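Local atomic coordinates of protein induced by osmotic stress (PDB entry 5YWN), a protein that probably reduces carbonyl compounds such as haloketones to alcohols with NADPH, as a Rossmann-fold reductase of the dihydroflavonol-4-reductase subfamily. Residues 86-100 / 152-166. The protein carries 1 engineered substitution. Sequence-based numbering, arbitrary orientation.
With NAP (NADP nicotinamide-adenine-dinucleotide phosphate), chain B.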
loop_
_atom_site.group_PDB
_atom_site.type_symbol
_atom_site.label_atom_id
_atom_site.label_comp_id
_atom_site.label_asym_id
_atom_site.label_seq_id
_atom_site.Cartn_x
_atom_site.Cartn_y
_atom_site.Cartn_z
ATOM N N PHE A 86 7.947 12.442 -0.418
ATOM C CA PHE A 86 7.901 13.405 0.641
ATOM C C PHE A 86 8.684 14.687 0.462
ATOM O O PHE A 86 8.486 15.609 1.191
ATOM C CB PHE A 86 8.288 12.763 1.916
ATOM C CG PHE A 86 7.552 11.536 2.189
ATOM C CD1 PHE A 86 6.199 11.515 2.120
ATOM C CD2 PHE A 86 8.210 10.393 2.468
ATOM C CE1 PHE A 86 5.496 10.378 2.335
ATOM C CE2 PHE A 86 7.526 9.244 2.686
ATOM C CZ PHE A 86 6.160 9.235 2.631
ATOM N N GLU A 87 9.569 14.729 -0.502
ATOM C CA GLU A 87 10.351 15.882 -0.638
ATOM C C GLU A 87 9.895 16.587 -1.881
ATOM O O GLU A 87 10.136 16.151 -2.981
ATOM C CB GLU A 87 11.798 15.453 -0.659
ATOM C CG GLU A 87 12.236 14.809 -1.944
ATOM C CD GLU A 87 11.987 13.322 -2.045
ATOM O OE1 GLU A 87 11.266 12.729 -1.207
ATOM O OE2 GLU A 87 12.544 12.758 -3.015
ATOM N N VAL A 88 9.187 17.676 -1.681
ATOM C CA VAL A 88 8.520 18.339 -2.764
ATOM C C VAL A 88 8.615 19.848 -2.691
ATOM O O VAL A 88 8.825 20.397 -1.643
ATOM C CB VAL A 88 7.037 17.915 -2.820
ATOM C CG1 VAL A 88 6.930 16.411 -2.959
ATOM C CG2 VAL A 88 6.316 18.363 -1.587
ATOM N N GLU A 89 8.507 20.504 -3.822
ATOM C CA GLU A 89 8.388 21.949 -3.814
ATOM C C GLU A 89 7.104 22.469 -3.188
ATOM O O GLU A 89 7.133 23.411 -2.488
ATOM C CB GLU A 89 8.527 22.527 -5.232
ATOM C CG GLU A 89 8.450 24.047 -5.330
ATOM C CD GLU A 89 8.110 24.577 -6.727
ATOM O OE1 GLU A 89 6.925 24.666 -7.090
ATOM O OE2 GLU A 89 9.028 24.939 -7.465
ATOM N N ASP A 90 5.980 21.863 -3.546
ATOM C CA ASP A 90 4.670 22.309 -3.134
ATOM C C ASP A 90 3.896 21.105 -2.592
ATOM O O ASP A 90 3.512 20.251 -3.332
ATOM C CB ASP A 90 3.982 22.904 -4.345
ATOM C CG ASP A 90 2.699 23.607 -4.028
ATOM O OD1 ASP A 90 1.784 23.050 -3.470
ATOM O OD2 ASP A 90 2.599 24.758 -4.364
ATOM N N THR A 91 3.661 21.076 -1.303
ATOM C CA THR A 91 2.964 19.980 -0.701
ATOM C C THR A 91 1.564 19.808 -1.207
ATOM O O THR A 91 1.111 18.722 -1.275
ATOM C CB THR A 91 2.904 20.042 0.822
ATOM O OG1 THR A 91 2.387 21.287 1.217
ATOM C CG2 THR A 91 4.238 19.812 1.406
ATOM N N GLU A 92 0.871 20.883 -1.462
ATOM C CA GLU A 92 -0.456 20.797 -2.002
ATOM C C GLU A 92 -0.560 20.251 -3.442
ATOM O O GLU A 92 -1.291 19.361 -3.699
ATOM C CB GLU A 92 -1.115 22.166 -1.909
ATOM C CG GLU A 92 -2.602 22.148 -1.789
ATOM C CD GLU A 92 -3.195 23.466 -1.364
ATOM O OE1 GLU A 92 -4.204 23.457 -0.695
ATOM O OE2 GLU A 92 -2.683 24.504 -1.746
ATOM N N LYS A 93 0.201 20.815 -4.352
ATOM C CA LYS A 93 0.177 20.381 -5.708
ATOM C C LYS A 93 0.697 18.969 -5.892
ATOM O O LYS A 93 0.235 18.283 -6.711
ATOM C CB LYS A 93 0.909 21.334 -6.613
ATOM C CG LYS A 93 0.442 22.756 -6.549
ATOM C CD LYS A 93 0.676 23.440 -7.885
ATOM C CE LYS A 93 0.175 24.883 -7.918
ATOM N NZ LYS A 93 -0.220 25.294 -9.297
ATOM N N GLU A 94 1.700 18.605 -5.134
ATOM C CA GLU A 94 2.337 17.354 -5.308
ATOM C C GLU A 94 1.926 16.213 -4.401
ATOM O O GLU A 94 2.195 15.097 -4.701
ATOM C CB GLU A 94 3.844 17.534 -5.259
ATOM C CG GLU A 94 4.408 18.519 -6.251
ATOM C CD GLU A 94 5.911 18.630 -6.137
ATOM O OE1 GLU A 94 6.425 19.693 -5.789
ATOM O OE2 GLU A 94 6.550 17.625 -6.363
ATOM N N ILE A 95 1.310 16.510 -3.295
ATOM C CA ILE A 95 0.896 15.459 -2.421
ATOM C C ILE A 95 -0.610 15.470 -2.146
ATOM O O ILE A 95 -1.263 14.552 -2.409
ATOM C CB ILE A 95 1.694 15.518 -1.113
ATOM C CG1 ILE A 95 3.171 15.284 -1.369
ATOM C CG2 ILE A 95 1.158 14.533 -0.109
ATOM C CD1 ILE A 95 4.057 15.490 -0.190
ATOM N N LEU A 96 -1.104 16.549 -1.581
ATOM C CA LEU A 96 -2.465 16.622 -1.168
ATOM C C LEU A 96 -3.508 16.589 -2.271
ATOM O O LEU A 96 -4.337 15.798 -2.215
ATOM C CB LEU A 96 -2.670 17.805 -0.262
ATOM C CG LEU A 96 -2.038 17.761 1.120
ATOM C CD1 LEU A 96 -1.822 19.155 1.598
ATOM C CD2 LEU A 96 -2.847 16.984 2.115
ATOM N N ILE A 97 -3.398 17.421 -3.273
ATOM C CA ILE A 97 -4.376 17.470 -4.330
ATOM C C ILE A 97 -4.496 16.186 -5.173
ATOM O O ILE A 97 -5.542 15.690 -5.299
ATOM C CB ILE A 97 -4.170 18.709 -5.201
ATOM C CG1 ILE A 97 -4.491 19.944 -4.416
ATOM C CG2 ILE A 97 -5.006 18.683 -6.443
ATOM C CD1 ILE A 97 -4.027 21.179 -5.092
ATOM N N PRO A 98 -3.415 15.594 -5.627
ATOM C CA PRO A 98 -3.529 14.340 -6.362
ATOM C C PRO A 98 -4.173 13.241 -5.558
ATOM O O PRO A 98 -4.895 12.535 -6.131
ATOM C CB PRO A 98 -2.104 13.988 -6.661
ATOM C CG PRO A 98 -1.422 15.251 -6.706
ATOM C CD PRO A 98 -2.039 16.056 -5.626
ATOM N N ALA A 99 -3.877 13.107 -4.288
ATOM C CA ALA A 99 -4.568 12.145 -3.521
ATOM C C ALA A 99 -6.053 12.451 -3.350
ATOM O O ALA A 99 -6.855 11.636 -3.600
ATOM C CB ALA A 99 -3.914 12.027 -2.176
ATOM N N ILE A 100 -6.374 13.640 -2.876
ATOM C CA ILE A 100 -7.727 13.991 -2.576
ATOM C C ILE A 100 -8.635 14.219 -3.798
ATOM O O ILE A 100 -9.632 13.627 -3.916
ATOM C CB ILE A 100 -7.762 15.236 -1.677
ATOM C CG1 ILE A 100 -7.045 14.991 -0.359
ATOM C CG2 ILE A 100 -9.178 15.676 -1.407
ATOM C CD1 ILE A 100 -6.752 16.249 0.369
ATOM N N TYR A 152 -5.944 19.949 7.764
ATOM C CA TYR A 152 -5.450 20.211 6.446
ATOM C C TYR A 152 -4.386 21.320 6.477
ATOM O O TYR A 152 -3.391 21.223 5.854
ATOM C CB TYR A 152 -6.577 20.573 5.508
ATOM C CG TYR A 152 -6.203 20.667 4.041
ATOM C CD1 TYR A 152 -5.660 21.814 3.507
ATOM C CD2 TYR A 152 -6.403 19.629 3.203
ATOM C CE1 TYR A 152 -5.347 21.901 2.188
ATOM C CE2 TYR A 152 -6.096 19.711 1.880
ATOM C CZ TYR A 152 -5.550 20.850 1.376
ATOM O OH TYR A 152 -5.219 20.905 0.069
ATOM N N GLU A 153 -4.622 22.344 7.254
ATOM C CA GLU A 153 -3.668 23.418 7.382
ATOM C C GLU A 153 -2.311 22.937 7.964
ATOM O O GLU A 153 -1.285 23.268 7.457
ATOM C CB GLU A 153 -4.240 24.548 8.212
ATOM C CG GLU A 153 -3.214 25.583 8.539
ATOM C CD GLU A 153 -3.754 26.814 9.238
ATOM O OE1 GLU A 153 -2.941 27.703 9.493
ATOM O OE2 GLU A 153 -4.941 26.869 9.514
ATOM N N GLN A 154 -2.359 22.117 8.990
ATOM C CA GLN A 154 -1.175 21.511 9.545
ATOM C C GLN A 154 -0.492 20.596 8.527
ATOM O O GLN A 154 0.688 20.528 8.447
ATOM C CB GLN A 154 -1.484 20.721 10.792
ATOM C CG GLN A 154 -2.103 21.461 11.932
ATOM C CD GLN A 154 -2.485 20.544 13.115
ATOM O OE1 GLN A 154 -3.293 19.638 13.014
ATOM N NE2 GLN A 154 -1.880 20.818 14.257
ATOM N N SER A 155 -1.288 19.885 7.770
ATOM C CA SER A 155 -0.783 18.903 6.847
ATOM C C SER A 155 0.085 19.511 5.765
ATOM O O SER A 155 0.976 18.904 5.334
ATOM C CB SER A 155 -1.883 18.036 6.320
ATOM O OG SER A 155 -2.453 18.608 5.246
ATOM N N LYS A 156 -0.173 20.747 5.405
ATOM C CA LYS A 156 0.555 21.481 4.392
ATOM C C LYS A 156 2.048 21.762 4.662
ATOM O O LYS A 156 2.804 21.936 3.788
ATOM C CB LYS A 156 -0.140 22.805 4.040
ATOM C CG LYS A 156 -1.499 22.713 3.432
ATOM C CD LYS A 156 -2.190 24.056 3.313
ATOM C CE LYS A 156 -1.599 24.894 2.220
ATOM N NZ LYS A 156 -2.082 26.280 2.115
ATOM N N THR A 157 2.415 21.830 5.905
ATOM C CA THR A 157 3.673 22.414 6.305
ATOM C C THR A 157 4.928 21.734 5.797
ATOM O O THR A 157 5.892 22.366 5.525
ATOM C CB THR A 157 3.723 22.630 7.805
ATOM O OG1 THR A 157 3.575 21.394 8.455
ATOM C CG2 THR A 157 2.596 23.591 8.221
ATOM N N HIS A 158 4.879 20.427 5.700
ATOM C CA HIS A 158 5.929 19.671 5.115
ATOM C C HIS A 158 5.513 18.292 4.652
ATOM O O HIS A 158 4.489 17.810 5.004
ATOM C CB HIS A 158 7.129 19.616 6.012
ATOM C CG HIS A 158 6.901 18.910 7.287
ATOM N ND1 HIS A 158 7.176 17.584 7.450
ATOM C CD2 HIS A 158 6.472 19.356 8.482
ATOM C CE1 HIS A 158 6.925 17.240 8.695
ATOM N NE2 HIS A 158 6.489 18.296 9.338
ATOM N N GLY A 159 6.397 17.675 3.907
ATOM C CA GLY A 159 6.086 16.544 3.086
ATOM C C GLY A 159 5.541 15.355 3.821
ATOM O O GLY A 159 4.581 14.825 3.396
ATOM N N VAL A 160 6.111 14.997 4.940
ATOM C CA VAL A 160 5.592 13.901 5.705
ATOM C C VAL A 160 4.190 14.137 6.221
ATOM O O VAL A 160 3.378 13.321 6.057
ATOM C CB VAL A 160 6.541 13.508 6.858
ATOM C CG1 VAL A 160 5.929 12.500 7.779
ATOM C CG2 VAL A 160 7.841 12.977 6.322
ATOM N N LEU A 161 3.948 15.291 6.812
ATOM C CA LEU A 161 2.641 15.682 7.257
ATOM C C LEU A 161 1.666 15.782 6.118
ATOM O O LEU A 161 0.575 15.439 6.271
ATOM C CB LEU A 161 2.668 16.957 8.033
ATOM C CG LEU A 161 3.067 16.888 9.488
ATOM C CD1 LEU A 161 2.954 18.178 10.234
ATOM C CD2 LEU A 161 2.481 15.718 10.215
ATOM N N ALA A 162 2.113 16.221 4.973
ATOM C CA ALA A 162 1.311 16.252 3.810
ATOM C C ALA A 162 0.843 14.860 3.392
ATOM O O ALA A 162 -0.256 14.707 3.078
ATOM C CB ALA A 162 2.033 16.925 2.702
ATOM N N TYR A 163 1.702 13.863 3.451
ATOM C CA TYR A 163 1.310 12.490 3.147
ATOM C C TYR A 163 0.269 12.005 4.112
ATOM O O TYR A 163 -0.686 11.495 3.705
ATOM C CB TYR A 163 2.474 11.522 3.131
ATOM C CG TYR A 163 2.085 10.089 2.897
ATOM C CD1 TYR A 163 1.755 9.643 1.661
ATOM C CD2 TYR A 163 2.036 9.203 3.926
ATOM C CE1 TYR A 163 1.395 8.345 1.454
ATOM C CE2 TYR A 163 1.698 7.889 3.727
ATOM C CZ TYR A 163 1.359 7.476 2.487
ATOM O OH TYR A 163 1.011 6.217 2.316
ATOM N N PHE A 164 0.438 12.278 5.381
ATOM C CA PHE A 164 -0.514 11.895 6.385
ATOM C C PHE A 164 -1.868 12.512 6.088
ATOM O O PHE A 164 -2.834 11.854 6.099
ATOM C CB PHE A 164 -0.068 12.422 7.741
ATOM C CG PHE A 164 0.636 11.438 8.594
ATOM C CD1 PHE A 164 1.944 11.171 8.404
ATOM C CD2 PHE A 164 -0.005 10.832 9.624
ATOM C CE1 PHE A 164 2.594 10.291 9.202
ATOM C CE2 PHE A 164 0.635 9.953 10.422
ATOM C CZ PHE A 164 1.938 9.681 10.214
ATOM N N GLY A 165 -1.888 13.783 5.783
ATOM C CA GLY A 165 -3.070 14.465 5.398
ATOM C C GLY A 165 -3.676 13.953 4.120
ATOM O O GLY A 165 -4.825 13.777 4.083
ATOM N N SER A 166 -2.856 13.645 3.144
ATOM C CA SER A 166 -3.324 13.189 1.868
ATOM C C SER A 166 -4.157 11.932 2.036
ATOM O O SER A 166 -5.145 11.817 1.436
ATOM C CB SER A 166 -2.183 12.912 0.872
ATOM O OG SER A 166 -1.444 11.786 1.126
HETATM P PA NAP B . 4.858 3.384 -4.659
HETATM O O1A NAP B . 5.573 2.062 -4.796
HETATM O O2A NAP B . 5.589 4.671 -4.957
HETATM O O5B NAP B . 3.531 3.335 -5.569
HETATM C C5B NAP B . 2.902 4.542 -5.996
HETATM C C4B NAP B . 2.396 4.381 -7.424
HETATM O O4B NAP B . 1.343 5.317 -7.679
HETATM C C3B NAP B . 3.499 4.633 -8.440
HETATM O O3B NAP B . 3.737 3.464 -9.231
HETATM C C2B NAP B . 3.025 5.781 -9.309
HETATM O O2B NAP B . 2.945 5.382 -10.674
HETATM C C1B NAP B . 1.653 6.176 -8.781
HETATM N N9A NAP B . 1.667 7.592 -8.336
HETATM C C8A NAP B . 2.386 8.084 -7.308
HETATM N N7A NAP B . 2.169 9.418 -7.169
HETATM C C5A NAP B . 1.296 9.795 -8.121
HETATM C C6A NAP B . 0.644 11.058 -8.536
HETATM N N6A NAP B . 0.890 12.221 -7.884
HETATM N N1A NAP B . -0.204 11.012 -9.587
HETATM C C2A NAP B . -0.464 9.867 -10.249
HETATM N N3A NAP B . 0.098 8.689 -9.921
HETATM C C4A NAP B . 0.968 8.587 -8.889
HETATM O O3 NAP B . 4.258 3.479 -3.167
HETATM P PN NAP B . 3.776 2.153 -2.394
HETATM O O1N NAP B . 4.629 1.989 -1.160
HETATM O O2N NAP B . 3.680 1.028 -3.399
HETATM O O5D NAP B . 2.284 2.539 -1.928
HETATM C C5D NAP B . 1.151 2.016 -2.620
HETATM C C4D NAP B . -0.130 2.576 -2.014
HETATM O O4D NAP B . -0.395 1.951 -0.754
HETATM C C3D NAP B . -0.033 4.076 -1.778
HETATM O O3D NAP B . -0.991 4.777 -2.577
HETATM C C2D NAP B . -0.304 4.292 -0.303
HETATM O O2D NAP B . -1.429 5.156 -0.115
HETATM C C1D NAP B . -0.576 2.917 0.287
HETATM N N1N NAP B . 0.344 2.653 1.398
HETATM C C2N NAP B . 1.513 2.042 1.161
HETATM C C3N NAP B . 2.400 1.784 2.200
HETATM C C7N NAP B . 3.706 1.098 1.927
HETATM O O7N NAP B . 4.573 1.100 2.785
HETATM N N7N NAP B . 3.884 0.503 0.748
HETATM C C4N NAP B . 2.066 2.165 3.491
HETATM C C5N NAP B . 0.851 2.797 3.710
HETATM C C6N NAP B . 0.001 3.031 2.636
HETATM P P2B NAP B . 4.209 5.562 -11.653
HETATM O O1X NAP B . 3.592 5.694 -13.026
HETATM O O2X NAP B . 4.884 6.815 -11.151
HETATM O O3X NAP B . 5.010 4.298 -11.450
HETATM O O HOH W 1 -4.827 25.539 0.741
#
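The F86 ring turns its edge to one face of Y163, an offset edge-to-face pair with planes at 75° and centroids 5.4 Å apart; at the F86 edge, near its plane, CE1 meets Y163 CB at 3.3 Å. The Y152 ring carries L96 CD1 over one face, while I100 CD1 and E92 OE1 lie at its edge. Y152 OH donates to the anti lone pair of E92 OE1 (2.9 Å), reached because E92 is extended beyond CG. A water bridges that oxygen to K156 NZ.

Helices 91-100 and 159-166 run nearly parallel, 13° apart with axes 8.3 Å from each other. Such closeness fits the small G159, A162 and S166; A162 CB lies 3.7 Å from T91 CB. I95 is a knob among G159, A162, Y163 and S166, L96 another among Y152, S155, A162 and G165. G159 CA also points a hydrogen at F86 O (3.2 Å, 170°). T91 OG1, set between its backbone N and carbonyl carbon, thereby faces K156 O and donates in the carbonyl plane to a lone pair (2.7 Å), tying the helix start to the chain just ahead of helix 159-166.

Y163 OH lies 3.4 Å from NADP C6N. Y163 and K167, both NADP-binding, match the Tyr-x-x-x-Lys pair of extended short-chain dehydrogenases/reductases; F86 probably helps position that tyrosine ring.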